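Local structure of beta-porphyranase B (Bacteroides plebeius, 4AWD) at residues G94-V102 and L301-D312; E238-W246 and K254-M262. The protein hydrolyses the sulfated red-algal polysaccharide porphyran at the linkages between beta-D-galactopyranose and alpha-L-galactopyranose-6-sulfate, releasing mostly disaccharides. All coordinates share one frame; numbering follows the deposited sequence.

Contact 1: G94-V102 and L301-D312; sequences GCLRIINTV and LKDKDKSTTYYD. With CA (calcium ion), chain C.
Y311 and L96 face each other as an antiparallel hydrogen-bonded pair in the beta-jelly-roll sandwich of the GH16 family, and the tyrosine can be followed from root to hydroxyl. Its CB rests against CB of L96 at 3.9 Å. With CG beside its own backbone N (chi1 -56°), the ring runs next to the leucine: CD1 meets L96 CD2 at 3.8 Å while L96 O lies at the ring edge, in its plane. Further out, Y311 CE1 touches I98 CD1 at 3.7 Å, and the tyrosine OH is hydrogen-bonded to T150 O. R97 and Y310 occupy the other face; CG of R97 lies 3.7 Å from Y310 CE1, the guanidinium plane almost perpendicular to the ring, and T308 CG2 lies over one face of that ring, toward its rim. Y310 OH uses the anti lone pair of D305 OD1, tying the sheet to the turn that precedes its strand. Past the ladder, N100 N bonds to S307 O. At the other end calcium joins the two segments: G94 O binds it at 2.2 Å, D312 through both O and OD1 (2.4 Å for OD1), with E57, N59 and a water completing the site, while D312 OD2 forms a salt bridge with R139. Strand 308-311 pairs with strands 95-99 and 134-141, and I284 of strand 281-285 packs on L96, I98 and Y311.

Contact 2: E238-W246 and K254-M262; sequences EDFHTYGCW and KFYYDGKYM
The H241 imidazole has the Y257 hydroxyl over the centre of one face, OH 3.0 Å above the plane, and the D258 carboxylate at its edge. The motif is an antiparallel beta hairpin, strands 241-249 and 252-257, followed by a type I' turn from Y257 to K260 that leads into the next strand. The Y257 ring in turn has D258 OD2 over one face, offset toward the rim, and Y243 alongside, CE1 to CE1 3.6 Å, with the two ring planes at 43°. CG opposite the backbone N (chi1 176°) carries the Y257 ring toward H241 and Y243, and its OH is bonded to D234. At the far end Y256 OH lies at the edge of the W246 indole, near CE3, while the indole itself makes an edge-to-face contact with W48. C245 SG approaches F255 obliquely, 3.9 Å from CE1, on the face shared with Y243 and Y257; this side packs on strand 168-182 through L177, I179 and I180. That strand carries the probable nucleophile E176 and proton donor E181, so the hairpin backs the catalytic strand. G244 pairs with Y256 through two backbone bonds, and the Y256 ring edge comes near G244 O. Beyond the last bridge D258 N donates to T242 O, and the carboxylate takes two more bonds: OD1 from T242 N at 2.8 Å, almost along the C-O bond, and OD2, through its syn lone pair, from H241 ND1 at 2.9 Å.

Overall arrangement
From the N terminus the chain first supplies E57 and N59 for the calcium, then segment 94-102, which waits for its partner until 301-312, so contact 1 closes a loop of 198 residues. Contact 2 lies wholly within that loop and closes a short one of seven residues, between 238-246 and 254-262; the two contacts nest and do not cross. Their centres are about 21 Å apart, with strand 134-141 between them, pairing with 241-249 on one side and 308-321 on the other. They also touch directly: F240 CZ lies 3.6 Å from Y310 CB, linking the residue just ahead of the hairpin to the strand that leads to the calcium ligand D312.

Contact 1: G94-V102 and L301-D312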
loop_
_atom_site.group_PDB
_atom_site.type_symbol
_atom_site.label_atom_id
_atom_site.label_comp_id
_atom_site.label_asym_id
_atom_site.label_seq_id
_atom_site.Cartn_x
_atom_site.Cartn_y
_atom_site.Cartn_z
ATOM N N GLY A 94 -18.983 4.440 -7.272
ATOM C CA GLY A 94 -18.512 3.084 -6.970
ATOM C C GLY A 94 -17.023 2.941 -6.668
ATOM O O GLY A 94 -16.557 1.827 -6.396
ATOM N N CYS A 95 -16.286 4.054 -6.702
ATOM C CA CYS A 95 -14.834 4.026 -6.494
ATOM C C CYS A 95 -14.328 5.030 -5.480
ATOM O O CYS A 95 -14.805 6.171 -5.415
ATOM C CB CYS A 95 -14.090 4.275 -7.803
ATOM S SG CYS A 95 -14.147 2.920 -8.968
ATOM N N LEU A 96 -13.360 4.595 -4.684
ATOM C CA LEU A 96 -12.493 5.519 -3.998
ATOM C C LEU A 96 -11.607 6.137 -5.078
ATOM O O LEU A 96 -11.015 5.427 -5.895
ATOM C CB LEU A 96 -11.634 4.792 -2.956
ATOM C CG LEU A 96 -10.526 5.631 -2.297
ATOM C CD1 LEU A 96 -11.114 6.732 -1.386
ATOM C CD2 LEU A 96 -9.564 4.746 -1.528
ATOM N N ARG A 97 -11.536 7.463 -5.083
ATOM C CA ARG A 97 -10.737 8.200 -6.063
ATOM C C ARG A 97 -9.669 8.963 -5.346
ATOM O O ARG A 97 -9.975 9.797 -4.483
ATOM C CB ARG A 97 -11.589 9.222 -6.798
ATOM C CG ARG A 97 -12.523 8.662 -7.817
ATOM C CD ARG A 97 -13.554 9.703 -8.119
ATOM N NE ARG A 97 -14.409 9.343 -9.244
ATOM C CZ ARG A 97 -15.108 10.245 -9.934
ATOM N NH1 ARG A 97 -15.032 11.543 -9.597
ATOM N NH2 ARG A 97 -15.861 9.865 -10.966
ATOM N N ILE A 98 -8.422 8.689 -5.701
ATOM C CA ILE A 98 -7.317 9.529 -5.249
ATOM C C ILE A 98 -6.718 10.237 -6.452
ATOM O O ILE A 98 -6.060 9.606 -7.274
ATOM C CB ILE A 98 -6.214 8.752 -4.476
ATOM C CG1 ILE A 98 -6.814 7.927 -3.314
ATOM C CG2 ILE A 98 -5.182 9.745 -3.951
ATOM C CD1 ILE A 98 -5.789 7.031 -2.563
ATOM N N ILE A 99 -6.972 11.538 -6.559
ATOM C CA ILE A 99 -6.549 12.310 -7.730
ATOM C C ILE A 99 -5.247 13.049 -7.434
ATOM O O ILE A 99 -5.026 13.509 -6.301
ATOM C CB ILE A 99 -7.687 13.273 -8.250
ATOM C CG1 ILE A 99 -7.363 13.819 -9.651
ATOM C CG2 ILE A 99 -8.022 14.393 -7.229
ATOM C CD1 ILE A 99 -8.495 14.655 -10.314
ATOM N N ASN A 100 -4.374 13.129 -8.442
ATOM C CA ASN A 100 -3.143 13.928 -8.362
ATOM C C ASN A 100 -3.328 15.285 -9.022
ATOM O O ASN A 100 -3.781 15.369 -10.163
ATOM C CB ASN A 100 -1.976 13.196 -9.025
ATOM C CG ASN A 100 -1.854 11.779 -8.557
ATOM O OD1 ASN A 100 -1.801 11.528 -7.360
ATOM N ND2 ASN A 100 -1.841 10.839 -9.494
ATOM N N THR A 101 -2.989 16.344 -8.298
ATOM C CA THR A 101 -3.214 17.700 -8.779
ATOM C C THR A 101 -1.964 18.536 -8.573
ATOM O O THR A 101 -1.113 18.202 -7.742
ATOM C CB THR A 101 -4.368 18.385 -8.019
ATOM O OG1 THR A 101 -4.028 18.474 -6.623
ATOM C CG2 THR A 101 -5.691 17.610 -8.197
ATOM N N VAL A 102 -1.862 19.616 -9.341
ATOM C CA VAL A 102 -0.923 20.691 -9.068
ATOM C C VAL A 102 -1.237 21.277 -7.686
ATOM O O VAL A 102 -2.391 21.536 -7.366
ATOM C CB VAL A 102 -1.038 21.786 -10.172
ATOM C CG1 VAL A 102 -0.300 23.041 -9.793
ATOM C CG2 VAL A 102 -0.519 21.236 -11.510
ATOM N N LEU A 301 -1.468 16.487 -15.759
ATOM C CA LEU A 301 -2.572 16.321 -14.827
ATOM C C LEU A 301 -3.852 17.045 -15.209
ATOM O O LEU A 301 -4.789 17.126 -14.409
ATOM C CB LEU A 301 -2.148 16.772 -13.432
ATOM C CG LEU A 301 -1.029 15.985 -12.772
ATOM C CD1 LEU A 301 -0.689 16.697 -11.493
ATOM C CD2 LEU A 301 -1.437 14.534 -12.507
ATOM N N LYS A 302 -3.903 17.561 -16.427
ATOM C CA LYS A 302 -5.038 18.359 -16.848
ATOM C C LYS A 302 -6.287 17.492 -17.027
ATOM O O LYS A 302 -7.397 17.911 -16.684
ATOM C CB LYS A 302 -4.658 19.152 -18.098
ATOM C CG LYS A 302 -5.767 19.857 -18.816
ATOM C CD LYS A 302 -5.884 19.291 -20.227
ATOM C CE LYS A 302 -6.290 20.382 -21.217
ATOM N NZ LYS A 302 -6.794 19.787 -22.490
ATOM N N ASP A 303 -6.086 16.276 -17.526
ATOM C CA ASP A 303 -7.159 15.300 -17.655
ATOM C C ASP A 303 -7.428 14.661 -16.295
ATOM O O ASP A 303 -6.655 13.818 -15.826
ATOM C CB ASP A 303 -6.789 14.231 -18.694
ATOM C CG ASP A 303 -7.965 13.351 -19.074
ATOM O OD1 ASP A 303 -8.583 12.729 -18.176
ATOM O OD2 ASP A 303 -8.268 13.272 -20.282
ATOM N N LYS A 304 -8.532 15.054 -15.671
ATOM C CA LYS A 304 -8.852 14.591 -14.321
ATOM C C LYS A 304 -9.080 13.069 -14.211
ATOM O O LYS A 304 -8.602 12.450 -13.260
ATOM C CB LYS A 304 -9.995 15.413 -13.702
ATOM C CG LYS A 304 -9.593 16.897 -13.421
ATOM C CD LYS A 304 -10.379 17.546 -12.266
ATOM C CE LYS A 304 -11.702 18.155 -12.731
ATOM N NZ LYS A 304 -11.579 19.608 -13.075
ATOM N N ASP A 305 -9.763 12.476 -15.188
ATOM C CA ASP A 305 -9.973 11.018 -15.221
ATOM C C ASP A 305 -8.637 10.300 -15.237
ATOM O O ASP A 305 -8.429 9.354 -14.484
ATOM C CB ASP A 305 -10.815 10.582 -16.446
ATOM C CG ASP A 305 -10.824 9.038 -16.663
ATOM O OD1 ASP A 305 -10.986 8.271 -15.683
ATOM O OD2 ASP A 305 -10.692 8.582 -17.826
ATOM N N LYS A 306 -7.739 10.772 -16.094
ATOM C CA LYS A 306 -6.429 10.183 -16.278
ATOM C C LYS A 306 -5.546 10.352 -15.050
ATOM O O LYS A 306 -4.737 9.490 -14.757
ATOM C CB LYS A 306 -5.742 10.813 -17.498
ATOM C CG LYS A 306 -5.604 9.913 -18.731
ATOM C CD LYS A 306 -6.931 9.432 -19.333
ATOM C CE LYS A 306 -6.737 9.195 -20.851
ATOM N NZ LYS A 306 -7.828 8.433 -21.530
ATOM N N SER A 307 -5.699 11.464 -14.337
ATOM C CA SER A 307 -4.839 11.767 -13.186
ATOM C C SER A 307 -5.274 11.089 -11.885
ATOM O O SER A 307 -4.677 11.311 -10.834
ATOM C CB SER A 307 -4.773 13.281 -12.974
ATOM O OG SER A 307 -4.363 13.930 -14.158
ATOM N N THR A 308 -6.307 10.259 -11.971
ATOM C CA THR A 308 -6.943 9.637 -10.812
ATOM C C THR A 308 -6.615 8.150 -10.702
ATOM O O THR A 308 -6.616 7.428 -11.704
ATOM C CB THR A 308 -8.474 9.834 -10.891
ATOM O OG1 THR A 308 -8.759 11.238 -10.907
ATOM C CG2 THR A 308 -9.193 9.192 -9.720
ATOM N N THR A 309 -6.324 7.700 -9.483
ATOM C CA THR A 309 -6.228 6.276 -9.213
ATOM C C THR A 309 -7.579 5.856 -8.674
ATOM O O THR A 309 -8.127 6.520 -7.774
ATOM C CB THR A 309 -5.120 5.938 -8.185
ATOM O OG1 THR A 309 -3.826 6.241 -8.730
ATOM C CG2 THR A 309 -5.167 4.464 -7.834
ATOM N N TYR A 310 -8.113 4.762 -9.212
ATOM C CA TYR A 310 -9.439 4.286 -8.806
ATOM C C TYR A 310 -9.392 2.992 -8.016
ATOM O O TYR A 310 -8.749 2.023 -8.427
ATOM C CB TYR A 310 -10.331 4.075 -10.023
ATOM C CG TYR A 310 -10.625 5.312 -10.822
ATOM C CD1 TYR A 310 -11.709 6.125 -10.500
ATOM C CD2 TYR A 310 -9.839 5.655 -11.922
ATOM C CE1 TYR A 310 -11.995 7.261 -11.244
ATOM C CE2 TYR A 310 -10.123 6.782 -12.675
ATOM C CZ TYR A 310 -11.200 7.578 -12.336
ATOM O OH TYR A 310 -11.477 8.705 -13.071
ATOM N N TYR A 311 -10.086 2.975 -6.888
ATOM C CA TYR A 311 -10.237 1.753 -6.123
ATOM C C TYR A 311 -11.715 1.415 -6.062
ATOM O O TYR A 311 -12.500 2.127 -5.419
ATOM C CB TYR A 311 -9.663 1.916 -4.710
ATOM C CG TYR A 311 -8.220 2.361 -4.673
ATOM C CD1 TYR A 311 -7.878 3.711 -4.815
ATOM C CD2 TYR A 311 -7.199 1.434 -4.489
ATOM C CE1 TYR A 311 -6.562 4.124 -4.782
ATOM C CE2 TYR A 311 -5.860 1.844 -4.456
ATOM C CZ TYR A 311 -5.556 3.186 -4.599
ATOM O OH TYR A 311 -4.245 3.580 -4.559
ATOM N N ASP A 312 -12.089 0.344 -6.753
ATOM C CA ASP A 312 -13.463 -0.159 -6.762
ATOM C C ASP A 312 -13.844 -0.668 -5.375
ATOM O O ASP A 312 -14.955 -0.440 -4.902
ATOM C CB ASP A 312 -13.629 -1.282 -7.799
ATOM C CG ASP A 312 -15.080 -1.675 -8.013
ATOM O OD1 ASP A 312 -15.965 -1.057 -7.392
ATOM O OD2 ASP A 312 -15.339 -2.608 -8.799
HETATM CA CA CA C . -17.278 -0.094 -5.642
HETATM O O HOH W 1 -1.589 7.987 -8.794
HETATM O O HOH W 2 -5.544 16.632 -11.805
HETATM O O HOH W 3 -18.047 -2.251 -5.049
#

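Contact 2: E238-W246 and K254-M262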
loop_
_atom_site.group_PDB
_atom_site.type_symbol
_atom_site.label_atom_id
_atom_site.label_comp_id
_atom_site.label_asym_id
_atom_site.label_seq_id
_atom_site.Cartn_x
_atom_site.Cartn_y
_atom_site.Cartn_z
ATOM N N GLU A 238 -4.524 0.701 -17.581
ATOM C CA GLU A 238 -5.498 0.409 -18.641
ATOM C C GLU A 238 -6.784 -0.225 -18.123
ATOM O O GLU A 238 -7.821 -0.174 -18.795
ATOM C CB GLU A 238 -4.896 -0.476 -19.744
ATOM C CG GLU A 238 -3.640 0.078 -20.455
ATOM C CD GLU A 238 -3.709 1.567 -20.843
ATOM O OE1 GLU A 238 -4.818 2.139 -20.987
ATOM O OE2 GLU A 238 -2.623 2.178 -21.003
ATOM N N ASP A 239 -6.725 -0.836 -16.948
ATOM C CA ASP A 239 -7.893 -1.532 -16.449
ATOM C C ASP A 239 -7.812 -1.841 -14.968
ATOM O O ASP A 239 -6.756 -1.715 -14.335
ATOM C CB ASP A 239 -8.118 -2.829 -17.245
ATOM C CG ASP A 239 -9.592 -3.155 -17.435
ATOM O OD1 ASP A 239 -10.467 -2.518 -16.793
ATOM O OD2 ASP A 239 -9.870 -4.069 -18.237
ATOM N N PHE A 240 -8.954 -2.235 -14.425
ATOM C CA PHE A 240 -9.048 -2.621 -13.039
ATOM C C PHE A 240 -8.498 -4.012 -12.925
ATOM O O PHE A 240 -8.786 -4.875 -13.752
ATOM C CB PHE A 240 -10.500 -2.623 -12.574
ATOM C CG PHE A 240 -11.017 -1.271 -12.212
ATOM C CD1 PHE A 240 -10.822 -0.760 -10.925
ATOM C CD2 PHE A 240 -11.717 -0.508 -13.151
ATOM C CE1 PHE A 240 -11.300 0.485 -10.579
ATOM C CE2 PHE A 240 -12.191 0.740 -12.831
ATOM C CZ PHE A 240 -11.984 1.253 -11.540
ATOM N N HIS A 241 -7.688 -4.221 -11.903
ATOM C CA HIS A 241 -7.210 -5.546 -11.596
ATOM C C HIS A 241 -7.220 -5.739 -10.099
ATOM O O HIS A 241 -7.306 -4.791 -9.318
ATOM C CB HIS A 241 -5.804 -5.788 -12.172
ATOM C CG HIS A 241 -5.751 -5.755 -13.668
ATOM N ND1 HIS A 241 -6.098 -6.835 -14.450
ATOM C CD2 HIS A 241 -5.382 -4.772 -14.525
ATOM C CE1 HIS A 241 -5.955 -6.514 -15.725
ATOM N NE2 HIS A 241 -5.523 -5.267 -15.799
ATOM N N THR A 242 -7.085 -6.986 -9.717
ATOM C CA THR A 242 -7.204 -7.400 -8.347
ATOM C C THR A 242 -5.784 -7.632 -7.812
ATOM O O THR A 242 -4.978 -8.313 -8.451
ATOM C CB THR A 242 -8.157 -8.649 -8.325
ATOM O OG1 THR A 242 -9.488 -8.215 -8.008
ATOM C CG2 THR A 242 -7.734 -9.692 -7.374
ATOM N N TYR A 243 -5.467 -7.014 -6.679
ATOM C CA TYR A 243 -4.146 -7.158 -6.054
ATOM C C TYR A 243 -4.338 -7.540 -4.591
ATOM O O TYR A 243 -4.888 -6.774 -3.798
ATOM C CB TYR A 243 -3.323 -5.869 -6.168
ATOM C CG TYR A 243 -3.136 -5.366 -7.579
ATOM C CD1 TYR A 243 -2.077 -5.822 -8.364
ATOM C CD2 TYR A 243 -4.017 -4.428 -8.131
ATOM C CE1 TYR A 243 -1.888 -5.369 -9.657
ATOM C CE2 TYR A 243 -3.853 -3.972 -9.441
ATOM C CZ TYR A 243 -2.776 -4.449 -10.197
ATOM O OH TYR A 243 -2.592 -4.011 -11.487
ATOM N N GLY A 244 -3.889 -8.736 -4.248
ATOM C CA GLY A 244 -4.231 -9.324 -2.973
ATOM C C GLY A 244 -3.102 -10.020 -2.260
ATOM O O GLY A 244 -2.142 -10.517 -2.861
ATOM N N CYS A 245 -3.229 -10.039 -0.952
ATOM C CA CYS A 245 -2.267 -10.688 -0.118
ATOM C C CYS A 245 -2.982 -11.629 0.840
ATOM O O CYS A 245 -3.988 -11.249 1.455
ATOM C CB CYS A 245 -1.544 -9.645 0.708
ATOM S SG CYS A 245 -0.339 -10.391 1.731
ATOM N N TRP A 246 -2.459 -12.848 0.960
ATOM C CA TRP A 246 -2.801 -13.702 2.080
ATOM C C TRP A 246 -1.664 -13.595 3.088
ATOM O O TRP A 246 -0.601 -14.190 2.917
ATOM C CB TRP A 246 -2.999 -15.160 1.656
ATOM C CG TRP A 246 -3.430 -16.063 2.787
ATOM C CD1 TRP A 246 -3.493 -15.750 4.124
ATOM C CD2 TRP A 246 -3.842 -17.432 2.683
ATOM N NE1 TRP A 246 -3.930 -16.838 4.849
ATOM C CE2 TRP A 246 -4.145 -17.882 3.989
ATOM C CE3 TRP A 246 -3.987 -18.323 1.611
ATOM C CZ2 TRP A 246 -4.585 -19.189 4.251
ATOM C CZ3 TRP A 246 -4.430 -19.617 1.871
ATOM C CH2 TRP A 246 -4.721 -20.037 3.183
ATOM N N LYS A 254 1.610 -14.194 0.933
ATOM C CA LYS A 254 1.436 -14.755 -0.417
ATOM C C LYS A 254 0.592 -13.830 -1.295
ATOM O O LYS A 254 -0.491 -13.405 -0.894
ATOM C CB LYS A 254 0.784 -16.142 -0.346
ATOM C CG LYS A 254 1.535 -17.143 0.532
ATOM C CD LYS A 254 0.995 -18.591 0.427
ATOM C CE LYS A 254 1.918 -19.562 1.179
ATOM N NZ LYS A 254 1.430 -21.001 1.215
ATOM N N PHE A 255 1.063 -13.554 -2.507
ATOM C CA PHE A 255 0.440 -12.516 -3.334
ATOM C C PHE A 255 -0.377 -13.021 -4.519
ATOM O O PHE A 255 -0.014 -14.002 -5.176
ATOM C CB PHE A 255 1.486 -11.487 -3.769
ATOM C CG PHE A 255 2.185 -10.843 -2.616
ATOM C CD1 PHE A 255 1.615 -9.759 -1.973
ATOM C CD2 PHE A 255 3.394 -11.361 -2.141
ATOM C CE1 PHE A 255 2.243 -9.168 -0.872
ATOM C CE2 PHE A 255 4.035 -10.775 -1.049
ATOM C CZ PHE A 255 3.458 -9.669 -0.412
ATOM N N TYR A 256 -1.491 -12.340 -4.775
ATOM C CA TYR A 256 -2.443 -12.750 -5.804
ATOM C C TYR A 256 -2.754 -11.613 -6.765
ATOM O O TYR A 256 -3.017 -10.484 -6.358
ATOM C CB TYR A 256 -3.726 -13.289 -5.172
ATOM C CG TYR A 256 -3.499 -14.556 -4.373
ATOM C CD1 TYR A 256 -2.898 -14.513 -3.104
ATOM C CD2 TYR A 256 -3.868 -15.805 -4.890
ATOM C CE1 TYR A 256 -2.669 -15.667 -2.380
ATOM C CE2 TYR A 256 -3.641 -16.977 -4.163
ATOM C CZ TYR A 256 -3.046 -16.896 -2.910
ATOM O OH TYR A 256 -2.820 -18.046 -2.190
ATOM N N TYR A 257 -2.687 -11.930 -8.047
ATOM C CA TYR A 257 -3.069 -11.008 -9.082
ATOM C C TYR A 257 -4.255 -11.619 -9.785
ATOM O O TYR A 257 -4.176 -12.756 -10.204
ATOM C CB TYR A 257 -1.917 -10.820 -10.073
ATOM C CG TYR A 257 -2.258 -9.940 -11.248
ATOM C CD1 TYR A 257 -2.629 -8.606 -11.052
ATOM C CD2 TYR A 257 -2.213 -10.432 -12.550
ATOM C CE1 TYR A 257 -2.934 -7.792 -12.108
ATOM C CE2 TYR A 257 -2.527 -9.615 -13.631
ATOM C CZ TYR A 257 -2.878 -8.293 -13.404
ATOM O OH TYR A 257 -3.179 -7.455 -14.459
ATOM N N ASP A 258 -5.347 -10.870 -9.907
ATOM C CA ASP A 258 -6.591 -11.370 -10.504
ATOM C C ASP A 258 -7.009 -12.783 -9.998
ATOM O O ASP A 258 -7.504 -13.621 -10.752
ATOM C CB ASP A 258 -6.530 -11.272 -12.038
ATOM C CG ASP A 258 -6.685 -9.834 -12.555
ATOM O OD1 ASP A 258 -7.133 -8.941 -11.788
ATOM O OD2 ASP A 258 -6.376 -9.595 -13.747
ATOM N N GLY A 259 -6.802 -13.018 -8.703
ATOM C CA GLY A 259 -7.185 -14.265 -8.045
ATOM C C GLY A 259 -6.220 -15.432 -8.227
ATOM O O GLY A 259 -6.495 -16.535 -7.763
ATOM N N LYS A 260 -5.088 -15.205 -8.882
ATOM C CA LYS A 260 -4.143 -16.282 -9.124
ATOM C C LYS A 260 -2.889 -16.080 -8.297
ATOM O O LYS A 260 -2.322 -14.992 -8.282
ATOM C CB LYS A 260 -3.769 -16.357 -10.623
ATOM C CG LYS A 260 -4.925 -16.745 -11.577
ATOM C CD LYS A 260 -4.561 -16.458 -13.050
ATOM C CE LYS A 260 -4.925 -15.010 -13.487
ATOM N NZ LYS A 260 -3.852 -13.980 -13.246
ATOM N N TYR A 261 -2.439 -17.137 -7.630
ATOM C CA TYR A 261 -1.193 -17.078 -6.865
ATOM C C TYR A 261 -0.020 -16.610 -7.732
ATOM O O TYR A 261 0.190 -17.127 -8.827
ATOM C CB TYR A 261 -0.890 -18.430 -6.244
ATOM C CG TYR A 261 0.481 -18.536 -5.595
ATOM C CD1 TYR A 261 1.600 -18.860 -6.354
ATOM C CD2 TYR A 261 0.650 -18.342 -4.219
ATOM C CE1 TYR A 261 2.843 -18.987 -5.776
ATOM C CE2 TYR A 261 1.891 -18.458 -3.634
ATOM C CZ TYR A 261 2.987 -18.786 -4.421
ATOM O OH TYR A 261 4.235 -18.904 -3.874
ATOM N N MET A 262 0.740 -15.643 -7.230
ATOM C CA MET A 262 1.903 -15.123 -7.948
ATOM C C MET A 262 3.239 -15.587 -7.358
ATOM O O MET A 262 4.059 -16.144 -8.077
ATOM C CB MET A 262 1.837 -13.603 -8.057
ATOM C CG MET A 262 0.581 -13.126 -8.775
ATOM S SD MET A 262 0.655 -13.472 -10.545
ATOM C CE MET A 262 1.634 -12.078 -11.124
#